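Local coordinates for protein neuraminidase (Influenza A virus, PDB 4GDI) that forms a tetrameric neuraminidase-like ectodomain that may remove terminal sialic acid from glycoconjugates, although its putative active site has diverged, at residues K19-T24 and Q335-W340; I58-S63 and G351-L356; L79-I84 and L109-L114. All coordinates share one frame; numbering follows the deposited sequence.

Overall arrangement
The three contacts sample the beta-propeller at successive sheets, with centres 18 to 25 Å apart. Interaction 1 lies within one four-stranded sheet, where residues 19-24 from near the N-terminus meet 335-340 from near the C-terminus across strand 352-362. Interaction 2 joins that same strand 352-362 to strand 53-64 of the next sheet; Trp340 CE3 and Leu356 CD2, 3.8 Å apart, link the two contacts. Strand 53-64 pairs with strand 78-83, from which interaction 3 reaches strand 111-117 of a further sheet. Along the chain, the segments of interactions 1 and 2 alternate, while both pairs enclose interaction 3. Interaction 1 brings both chain ends into one sheet, consistent with propeller closure; the others join adjacent sheets.

Interaction 1: residues K19-T24 and Q335-W340; sequences KGWVPT and QRICFW. With NO3 (nitrate ion), chain V.
Phe339 presents its edge to one face of the Trp21 indole in an offset edge-to-face pair. The ring planes stand at 64°, and the centroid of the six-membered ring of Trp21 is 5.3 Å from that of Phe339. The touching atom is CE2 of Phe339, 3.5 Å from CE3 of Trp21 and displaced toward the rim of the indole. With CG of Phe339 set between its backbone N and carbonyl carbon (chi1 65°), the phenyl leaves its own strand and swings toward Trp21. Farther along the indole, Trp21 CZ3 lies 3.9 Å from the backbone O of Ile337, and Trp21 CH2 is 4.2 Å from CG2 of Ile337.

Strands 20-25 and 338-346 are not direct partners: strand 352-362 runs between them, and the CA atoms of Trp21 and Cys338 are 8.4 Å apart. The early strand thus completes a sheet built otherwise from the end of the chain, the usual way a beta-propeller closes its ring. Phe359 of the middle strand meets the ring of Phe339, while Trp278 packs edge-to-face with Trp21.

Nearby, NH1 and NH2 of Arg336 both donate to O1 of a nitrate, each at 3.0 Å and each noticeably bent, with N-H...O angles near 140°. O2 of this ion, probably from the crystallisation liquor, sits 3.3 Å from Thr24 CB. Val133 N of a neighbouring subunit also binds the nitrate, placing it at the tetramer interface. A salt bridge from Arg336 NE to OD2 of Asp329 helps fix the guanidinium.

Interaction 2: residues I58-S63 and G351-L356; sequences IAYGLS and GMIQEL
Two neighbouring sheets of the beta-propeller meet here, with Tyr60 of strand 53-64 reaching toward Met352, Ile353 and Gln354 of strand 352-362. The short strand segments 58-63 and 352-356 come no nearer than 11.1 Å axis to axis, and their N-to-C directions differ by 120°. That separation excludes strand pairing, so a long side chain and water bridge the gap.

The phenol is directed across by a chi1 of 71°, which tucks the ring above its own backbone, CG of Tyr60 flanked by N and C. Its tip then carries most of the contact. CG2 of Ile353 touches the hydroxyl OH of Tyr60 at 4.1 Å, the two side chains crossing at roughly a right angle. Beside the ring, NE2 of Gln354 approaches CE2 of Tyr60 to 4.3 Å, but this amide nitrogen is committed to strand 39-42, donating to the backbone O of Ser41. The side chain of Tyr60 also packs on Leu40 and Arg42 of that strand.

No direct hydrogen bond spans the segments: Tyr60 OH and Met352 O are 3.9 Å apart. Two waters supply the connection. The hydroxyl of Tyr60 donates to water 2 at 2.6 Å, which donates in turn to Met352 O. Water 1 works in the reverse sense, donating to Tyr60 OH while accepting from the backbone N of Gln354 at 3.0 Å.

Interaction 3: residues L79-I84 and L109-L114; sequences LYKTPI and LKWTVL
Lys81 approaches Trp111 step by step along its aliphatic chain. At its root, CB points toward the facing strand yet is still 7.5 Å from CE2 of Trp111. The first torsion, chi1 80°, starts the chain off across the gap, and beyond CG it is extended, so each further atom gains ground. CD of Lys81 comes to 5.4 Å from Trp111 CE2, and CE of Lys81 to 4.9 Å from Trp111 NE1. Only the terminal NZ makes contact, at 3.6 Å from NE1 of Trp111 and 4.0 Å from CE2 of the same indole. Its approach to the ring is oblique. Since an indole N-H is itself a donor, it offers the ammonium group no acceptor; the cation-pi partner of Lys81 is Phe54 instead.

The second meeting point is wholly apolar. CD2 of Leu79 lies 3.5 Å from CG1 of Val113, where the two side chains cross obliquely. Leu79 CG and Val113 CG1 both stand anti to the backbone nitrogen of their residue (chi1 171° and 175°), which sends the Leu79 side chain and the CG1 methyl of Val113 toward each other. The nearest CA atoms, those of Leu79 and Val113, remain 9.7 Å apart, a spacing that only side chains bridge.

The contact therefore joins two successive sheets of the propeller face to face. Phe56 of strand 53-64 and Phe106 of strand 101-106 meet the Trp111 ring, the latter edge-to-face, while Leu97 of strand 94-98 packs against Val113.

Interaction 1: residues K19-T24 and Q335-W340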
loop_
_atom_site.group_PDB
_atom_site.type_symbol
_atom_site.label_atom_id
_atom_site.label_comp_id
_atom_site.label_asym_id
_atom_site.label_seq_id
_atom_site.Cartn_x
_atom_site.Cartn_y
_atom_site.Cartn_z
ATOM N N LYS A 19 34.225 -4.377 13.557
ATOM C CA LYS A 19 34.630 -4.922 14.852
ATOM C C LYS A 19 33.462 -5.613 15.531
ATOM O O LYS A 19 33.596 -6.151 16.623
ATOM C CB LYS A 19 35.164 -3.810 15.751
ATOM C CG LYS A 19 36.346 -3.071 15.150
ATOM C CD LYS A 19 36.925 -2.029 16.096
ATOM C CE LYS A 19 37.607 -0.909 15.315
ATOM N NZ LYS A 19 38.618 -0.171 16.117
ATOM N N GLY A 20 32.309 -5.600 14.878
ATOM C CA GLY A 20 31.150 -6.290 15.404
ATOM C C GLY A 20 30.075 -6.479 14.355
ATOM O O GLY A 20 30.182 -5.955 13.250
ATOM N N TRP A 21 29.038 -7.231 14.708
ATOM C CA TRP A 21 27.914 -7.451 13.807
ATOM C C TRP A 21 26.629 -7.338 14.598
ATOM O O TRP A 21 26.478 -7.975 15.636
ATOM C CB TRP A 21 28.002 -8.843 13.196
ATOM C CG TRP A 21 29.283 -9.102 12.444
ATOM C CD1 TRP A 21 30.430 -9.644 12.943
ATOM C CD2 TRP A 21 29.530 -8.844 11.062
ATOM N NE1 TRP A 21 31.373 -9.747 11.951
ATOM C CE2 TRP A 21 30.846 -9.253 10.789
ATOM C CE3 TRP A 21 28.767 -8.302 10.028
ATOM C CZ2 TRP A 21 31.415 -9.137 9.525
ATOM C CZ3 TRP A 21 29.335 -8.193 8.777
ATOM C CH2 TRP A 21 30.642 -8.603 8.539
ATOM N N VAL A 22 25.695 -6.543 14.104
ATOM C CA VAL A 22 24.431 -6.365 14.789
ATOM C C VAL A 22 23.263 -6.691 13.869
ATOM O O VAL A 22 23.316 -6.419 12.666
ATOM C CB VAL A 22 24.285 -4.933 15.347
ATOM C CG1 VAL A 22 25.363 -4.666 16.385
ATOM C CG2 VAL A 22 24.347 -3.909 14.233
ATOM N N PRO A 23 22.194 -7.283 14.432
ATOM C CA PRO A 23 21.035 -7.612 13.604
ATOM C C PRO A 23 20.227 -6.365 13.253
ATOM O O PRO A 23 19.863 -5.590 14.144
ATOM C CB PRO A 23 20.213 -8.545 14.508
ATOM C CG PRO A 23 20.573 -8.122 15.897
ATOM C CD PRO A 23 22.016 -7.695 15.832
ATOM N N THR A 24 19.944 -6.167 11.975
ATOM C CA THR A 24 19.119 -5.040 11.582
ATOM C C THR A 24 17.697 -5.531 11.331
ATOM O O THR A 24 16.765 -4.742 11.312
ATOM C CB THR A 24 19.666 -4.337 10.341
ATOM O OG1 THR A 24 19.836 -5.294 9.290
ATOM C CG2 THR A 24 20.997 -3.681 10.643
ATOM N N GLN A 335 32.121 2.404 3.257
ATOM C CA GLN A 335 31.167 1.472 2.677
ATOM C C GLN A 335 30.812 0.379 3.694
ATOM O O GLN A 335 31.683 -0.338 4.200
ATOM C CB GLN A 335 31.731 0.877 1.388
ATOM C CG GLN A 335 30.858 -0.174 0.748
ATOM C CD GLN A 335 29.537 0.379 0.319
ATOM O OE1 GLN A 335 29.476 1.338 -0.450
ATOM N NE2 GLN A 335 28.454 -0.217 0.813
ATOM N N ARG A 336 29.535 0.248 4.002
ATOM C CA ARG A 336 29.111 -0.780 4.949
ATOM C C ARG A 336 28.972 -2.139 4.265
ATOM O O ARG A 336 28.748 -2.232 3.052
ATOM C CB ARG A 336 27.789 -0.391 5.625
ATOM C CG ARG A 336 27.909 0.753 6.635
ATOM C CD ARG A 336 26.698 0.796 7.567
ATOM N NE ARG A 336 25.441 1.025 6.843
ATOM C CZ ARG A 336 24.271 0.501 7.181
ATOM N NH1 ARG A 336 24.172 -0.301 8.246
ATOM N NH2 ARG A 336 23.194 0.774 6.460
ATOM N N ILE A 337 29.066 -3.194 5.069
ATOM C CA ILE A 337 28.888 -4.559 4.572
ATOM C C ILE A 337 27.915 -5.278 5.498
ATOM O O ILE A 337 27.957 -5.111 6.729
ATOM C CB ILE A 337 30.244 -5.327 4.475
ATOM C CG1 ILE A 337 30.047 -6.717 3.861
ATOM C CG2 ILE A 337 30.914 -5.449 5.826
ATOM C CD1 ILE A 337 29.512 -6.687 2.444
ATOM N N CYS A 338 27.010 -6.049 4.906
ATOM C CA CYS A 338 26.011 -6.762 5.692
ATOM C C CYS A 338 25.927 -8.186 5.180
ATOM O O CYS A 338 26.458 -8.507 4.116
ATOM C CB CYS A 338 24.633 -6.093 5.556
ATOM S SG CYS A 338 24.522 -4.334 5.994
ATOM N N PHE A 339 25.265 -9.057 5.932
ATOM C CA PHE A 339 24.972 -10.366 5.388
ATOM C C PHE A 339 23.555 -10.759 5.733
ATOM O O PHE A 339 22.957 -10.227 6.673
ATOM C CB PHE A 339 25.991 -11.419 5.861
ATOM C CG PHE A 339 25.975 -11.684 7.353
ATOM C CD1 PHE A 339 25.141 -12.646 7.893
ATOM C CD2 PHE A 339 26.831 -10.998 8.202
ATOM C CE1 PHE A 339 25.138 -12.896 9.260
ATOM C CE2 PHE A 339 26.836 -11.243 9.570
ATOM C CZ PHE A 339 25.988 -12.200 10.096
ATOM N N TRP A 340 22.994 -11.658 4.930
ATOM C CA TRP A 340 21.698 -12.232 5.232
ATOM C C TRP A 340 21.936 -13.680 5.670
ATOM O O TRP A 340 22.944 -14.300 5.294
ATOM C CB TRP A 340 20.742 -12.138 4.027
ATOM C CG TRP A 340 21.325 -12.636 2.700
ATOM C CD1 TRP A 340 21.850 -11.873 1.697
ATOM C CD2 TRP A 340 21.428 -13.999 2.257
ATOM N NE1 TRP A 340 22.276 -12.669 0.665
ATOM C CE2 TRP A 340 22.027 -13.981 0.985
ATOM C CE3 TRP A 340 21.071 -15.233 2.816
ATOM C CZ2 TRP A 340 22.281 -15.148 0.262
ATOM C CZ3 TRP A 340 21.324 -16.376 2.101
ATOM C CH2 TRP A 340 21.920 -16.332 0.843
HETATM N N NO3 V . 20.575 -0.791 8.363
HETATM O O1 NO3 V . 21.519 -1.455 7.575
HETATM O O2 NO3 V . 19.415 -1.443 8.811
HETATM O O3 NO3 V . 20.779 0.531 8.730
#

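Interaction 2: residues I58-S63 and G351-L356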
loop_
_atom_site.group_PDB
_atom_site.type_symbol
_atom_site.label_atom_id
_atom_site.label_comp_id
_atom_site.label_asym_id
_atom_site.label_seq_id
_atom_site.Cartn_x
_atom_site.Cartn_y
_atom_site.Cartn_z
ATOM N N ILE A 58 12.397 -17.279 -4.360
ATOM C CA ILE A 58 11.550 -18.130 -5.174
ATOM C C ILE A 58 10.399 -18.580 -4.279
ATOM O O ILE A 58 10.631 -19.098 -3.180
ATOM C CB ILE A 58 12.308 -19.361 -5.711
ATOM C CG1 ILE A 58 13.623 -18.952 -6.383
ATOM C CG2 ILE A 58 11.440 -20.136 -6.689
ATOM C CD1 ILE A 58 13.456 -17.966 -7.534
ATOM N N ALA A 59 9.164 -18.380 -4.730
ATOM C CA ALA A 59 7.999 -18.819 -3.956
ATOM C C ALA A 59 7.746 -20.297 -4.207
ATOM O O ALA A 59 7.880 -20.765 -5.338
ATOM C CB ALA A 59 6.767 -18.024 -4.336
ATOM N N TYR A 60 7.380 -21.033 -3.165
ATOM C CA TYR A 60 7.020 -22.431 -3.357
ATOM C C TYR A 60 5.685 -22.805 -2.738
ATOM O O TYR A 60 5.216 -23.936 -2.913
ATOM C CB TYR A 60 8.110 -23.364 -2.846
ATOM C CG TYR A 60 8.249 -23.423 -1.357
ATOM C CD1 TYR A 60 7.475 -24.302 -0.600
ATOM C CD2 TYR A 60 9.172 -22.625 -0.701
ATOM C CE1 TYR A 60 7.610 -24.370 0.769
ATOM C CE2 TYR A 60 9.313 -22.685 0.673
ATOM C CZ TYR A 60 8.537 -23.559 1.402
ATOM O OH TYR A 60 8.688 -23.610 2.771
ATOM N N GLY A 61 5.059 -21.870 -2.040
ATOM C CA GLY A 61 3.734 -22.135 -1.515
ATOM C C GLY A 61 3.104 -20.974 -0.787
ATOM O O GLY A 61 3.751 -19.957 -0.501
ATOM N N LEU A 62 1.825 -21.151 -0.478
ATOM C CA LEU A 62 1.047 -20.168 0.238
ATOM C C LEU A 62 0.413 -20.856 1.437
ATOM O O LEU A 62 -0.209 -21.902 1.291
ATOM C CB LEU A 62 -0.047 -19.611 -0.678
ATOM C CG LEU A 62 -0.659 -18.274 -0.260
ATOM C CD1 LEU A 62 0.355 -17.168 -0.433
ATOM C CD2 LEU A 62 -1.922 -17.970 -1.074
ATOM N N SER A 63 0.542 -20.266 2.615
ATOM C CA SER A 63 -0.036 -20.862 3.817
ATOM C C SER A 63 -1.557 -20.722 3.882
ATOM O O SER A 63 -2.128 -19.699 3.492
ATOM C CB SER A 63 0.559 -20.205 5.054
ATOM O OG SER A 63 0.231 -18.826 5.070
ATOM N N GLY A 351 5.932 -28.202 7.605
ATOM C CA GLY A 351 7.340 -28.542 7.650
ATOM C C GLY A 351 8.257 -27.395 8.007
ATOM O O GLY A 351 7.846 -26.416 8.621
ATOM N N MET A 352 9.516 -27.541 7.609
ATOM C CA MET A 352 10.555 -26.573 7.922
ATOM C C MET A 352 10.450 -25.384 6.984
ATOM O O MET A 352 10.389 -25.546 5.758
ATOM C CB MET A 352 11.934 -27.224 7.770
ATOM C CG MET A 352 13.092 -26.290 8.088
ATOM S SD MET A 352 14.144 -26.870 9.434
ATOM C CE MET A 352 12.990 -26.857 10.806
ATOM N N ILE A 353 10.404 -24.188 7.558
ATOM C CA ILE A 353 10.434 -22.976 6.751
ATOM C C ILE A 353 11.718 -22.241 7.083
ATOM O O ILE A 353 12.321 -22.483 8.127
ATOM C CB ILE A 353 9.226 -22.048 7.027
ATOM C CG1 ILE A 353 9.212 -21.608 8.485
ATOM C CG2 ILE A 353 7.920 -22.747 6.685
ATOM C CD1 ILE A 353 8.185 -20.551 8.787
ATOM N N GLN A 354 12.150 -21.362 6.188
ATOM C CA GLN A 354 13.262 -20.473 6.506
ATOM C C GLN A 354 12.845 -19.012 6.386
ATOM O O GLN A 354 12.122 -18.615 5.466
ATOM C CB GLN A 354 14.480 -20.754 5.631
ATOM C CG GLN A 354 14.184 -20.877 4.170
ATOM C CD GLN A 354 13.816 -22.289 3.799
ATOM O OE1 GLN A 354 14.187 -23.233 4.498
ATOM N NE2 GLN A 354 13.075 -22.446 2.703
ATOM N N GLU A 355 13.309 -18.225 7.345
ATOM C CA GLU A 355 13.109 -16.795 7.346
ATOM C C GLU A 355 14.477 -16.110 7.354
ATOM O O GLU A 355 15.394 -16.540 8.057
ATOM C CB GLU A 355 12.286 -16.405 8.575
ATOM C CG GLU A 355 10.779 -16.496 8.349
ATOM C CD GLU A 355 10.298 -15.480 7.331
ATOM O OE1 GLU A 355 10.701 -14.299 7.442
ATOM O OE2 GLU A 355 9.535 -15.866 6.416
ATOM N N LEU A 356 14.626 -15.062 6.562
ATOM C CA LEU A 356 15.904 -14.368 6.473
ATOM C C LEU A 356 16.017 -13.371 7.610
ATOM O O LEU A 356 15.099 -12.594 7.856
ATOM C CB LEU A 356 16.045 -13.600 5.150
ATOM C CG LEU A 356 16.416 -14.327 3.865
ATOM C CD1 LEU A 356 16.858 -13.297 2.812
ATOM C CD2 LEU A 356 17.500 -15.394 4.072
HETATM O O HOH W 1 10.308 -21.068 3.865
HETATM O O HOH W 2 7.900 -25.764 3.958
#

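Interaction 3: residues L79-I84 and L109-L114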
loop_
_atom_site.group_PDB
_atom_site.type_symbol
_atom_site.label_atom_id
_atom_site.label_comp_id
_atom_site.label_asym_id
_atom_site.label_seq_id
_atom_site.Cartn_x
_atom_site.Cartn_y
_atom_site.Cartn_z
ATOM N N LEU A 79 10.132 -15.914 -9.199
ATOM C CA LEU A 79 10.849 -14.991 -8.344
ATOM C C LEU A 79 9.933 -13.842 -7.900
ATOM O O LEU A 79 9.237 -13.238 -8.724
ATOM C CB LEU A 79 12.023 -14.414 -9.145
ATOM C CG LEU A 79 12.787 -13.265 -8.506
ATOM C CD1 LEU A 79 13.621 -13.765 -7.315
ATOM C CD2 LEU A 79 13.656 -12.583 -9.569
ATOM N N TYR A 80 9.979 -13.525 -6.610
ATOM C CA TYR A 80 9.194 -12.452 -6.005
ATOM C C TYR A 80 10.139 -11.541 -5.247
ATOM O O TYR A 80 11.266 -11.927 -4.939
ATOM C CB TYR A 80 8.193 -12.995 -4.964
ATOM C CG TYR A 80 6.994 -13.732 -5.501
ATOM C CD1 TYR A 80 7.133 -14.954 -6.146
ATOM C CD2 TYR A 80 5.708 -13.224 -5.322
ATOM C CE1 TYR A 80 6.023 -15.638 -6.624
ATOM C CE2 TYR A 80 4.592 -13.900 -5.795
ATOM C CZ TYR A 80 4.756 -15.102 -6.449
ATOM O OH TYR A 80 3.650 -15.780 -6.908
ATOM N N LYS A 81 9.673 -10.343 -4.917
ATOM C CA LYS A 81 10.386 -9.513 -3.969
ATOM C C LYS A 81 9.431 -8.811 -3.020
ATOM O O LYS A 81 8.292 -8.471 -3.369
ATOM C CB LYS A 81 11.298 -8.506 -4.663
ATOM C CG LYS A 81 10.616 -7.270 -5.205
ATOM C CD LYS A 81 11.655 -6.185 -5.473
ATOM C CE LYS A 81 11.076 -5.014 -6.259
ATOM N NZ LYS A 81 11.936 -3.793 -6.137
ATOM N N THR A 82 9.926 -8.617 -1.808
ATOM C CA THR A 82 9.171 -8.031 -0.709
ATOM C C THR A 82 10.067 -7.029 0.022
ATOM O O THR A 82 11.243 -7.316 0.255
ATOM C CB THR A 82 8.777 -9.139 0.307
ATOM O OG1 THR A 82 7.966 -10.115 -0.352
ATOM C CG2 THR A 82 8.011 -8.561 1.481
ATOM N N PRO A 83 9.522 -5.862 0.401
ATOM C CA PRO A 83 10.303 -4.938 1.240
ATOM C C PRO A 83 10.762 -5.617 2.519
ATOM O O PRO A 83 9.997 -6.339 3.153
ATOM C CB PRO A 83 9.310 -3.805 1.552
ATOM C CG PRO A 83 8.316 -3.853 0.456
ATOM C CD PRO A 83 8.199 -5.310 0.059
ATOM N N ILE A 84 12.013 -5.391 2.897
ATOM C CA ILE A 84 12.607 -6.152 3.989
ATOM C C ILE A 84 11.789 -6.079 5.298
ATOM O O ILE A 84 11.646 -7.079 6.018
ATOM C CB ILE A 84 14.068 -5.709 4.226
ATOM C CG1 ILE A 84 14.788 -6.719 5.113
ATOM C CG2 ILE A 84 14.125 -4.301 4.798
ATOM C CD1 ILE A 84 14.912 -8.081 4.469
ATOM N N LEU A 109 20.197 3.407 -11.363
ATOM C CA LEU A 109 19.052 3.797 -12.181
ATOM C C LEU A 109 17.942 2.762 -12.213
ATOM O O LEU A 109 16.767 3.084 -12.000
ATOM C CB LEU A 109 19.504 4.059 -13.618
ATOM C CG LEU A 109 20.078 5.457 -13.866
ATOM C CD1 LEU A 109 21.006 5.868 -12.732
ATOM C CD2 LEU A 109 20.799 5.497 -15.193
ATOM N N LYS A 110 18.309 1.518 -12.506
ATOM C CA LYS A 110 17.320 0.471 -12.671
ATOM C C LYS A 110 17.765 -0.870 -12.061
ATOM O O LYS A 110 18.943 -1.088 -11.823
ATOM C CB LYS A 110 17.024 0.277 -14.152
ATOM C CG LYS A 110 16.466 1.504 -14.847
ATOM C CD LYS A 110 15.037 1.784 -14.435
ATOM C CE LYS A 110 14.424 2.895 -15.282
ATOM N NZ LYS A 110 12.976 3.091 -14.980
ATOM N N TRP A 111 16.801 -1.754 -11.813
ATOM C CA TRP A 111 17.094 -3.123 -11.428
ATOM C C TRP A 111 17.457 -3.968 -12.632
ATOM O O TRP A 111 16.737 -3.970 -13.630
ATOM C CB TRP A 111 15.881 -3.773 -10.763
ATOM C CG TRP A 111 15.645 -3.308 -9.374
ATOM C CD1 TRP A 111 14.744 -2.371 -8.973
ATOM C CD2 TRP A 111 16.315 -3.758 -8.189
ATOM N NE1 TRP A 111 14.813 -2.204 -7.613
ATOM C CE2 TRP A 111 15.762 -3.047 -7.105
ATOM C CE3 TRP A 111 17.327 -4.696 -7.940
ATOM C CZ2 TRP A 111 16.187 -3.237 -5.785
ATOM C CZ3 TRP A 111 17.758 -4.882 -6.633
ATOM C CH2 TRP A 111 17.191 -4.146 -5.568
ATOM N N THR A 112 18.584 -4.665 -12.531
ATOM C CA THR A 112 18.886 -5.794 -13.398
ATOM C C THR A 112 18.499 -7.073 -12.647
ATOM O O THR A 112 18.909 -7.280 -11.501
ATOM C CB THR A 112 20.378 -5.866 -13.741
ATOM O OG1 THR A 112 20.793 -4.650 -14.378
ATOM C CG2 THR A 112 20.660 -7.032 -14.656
ATOM N N VAL A 113 17.705 -7.912 -13.295
ATOM C CA VAL A 113 17.246 -9.165 -12.712
ATOM C C VAL A 113 17.559 -10.284 -13.685
ATOM O O VAL A 113 17.271 -10.163 -14.866
ATOM C CB VAL A 113 15.715 -9.147 -12.469
ATOM C CG1 VAL A 113 15.233 -10.511 -11.978
ATOM C CG2 VAL A 113 15.326 -8.033 -11.490
ATOM N N LEU A 114 18.163 -11.357 -13.191
ATOM C CA LEU A 114 18.395 -12.551 -13.988
ATOM C C LEU A 114 17.660 -13.743 -13.380
ATOM O O LEU A 114 17.640 -13.929 -12.153
ATOM C CB LEU A 114 19.891 -12.875 -14.062
ATOM C CG LEU A 114 20.856 -11.839 -14.665
ATOM C CD1 LEU A 114 21.391 -10.878 -13.595
ATOM C CD2 LEU A 114 21.995 -12.570 -15.349
#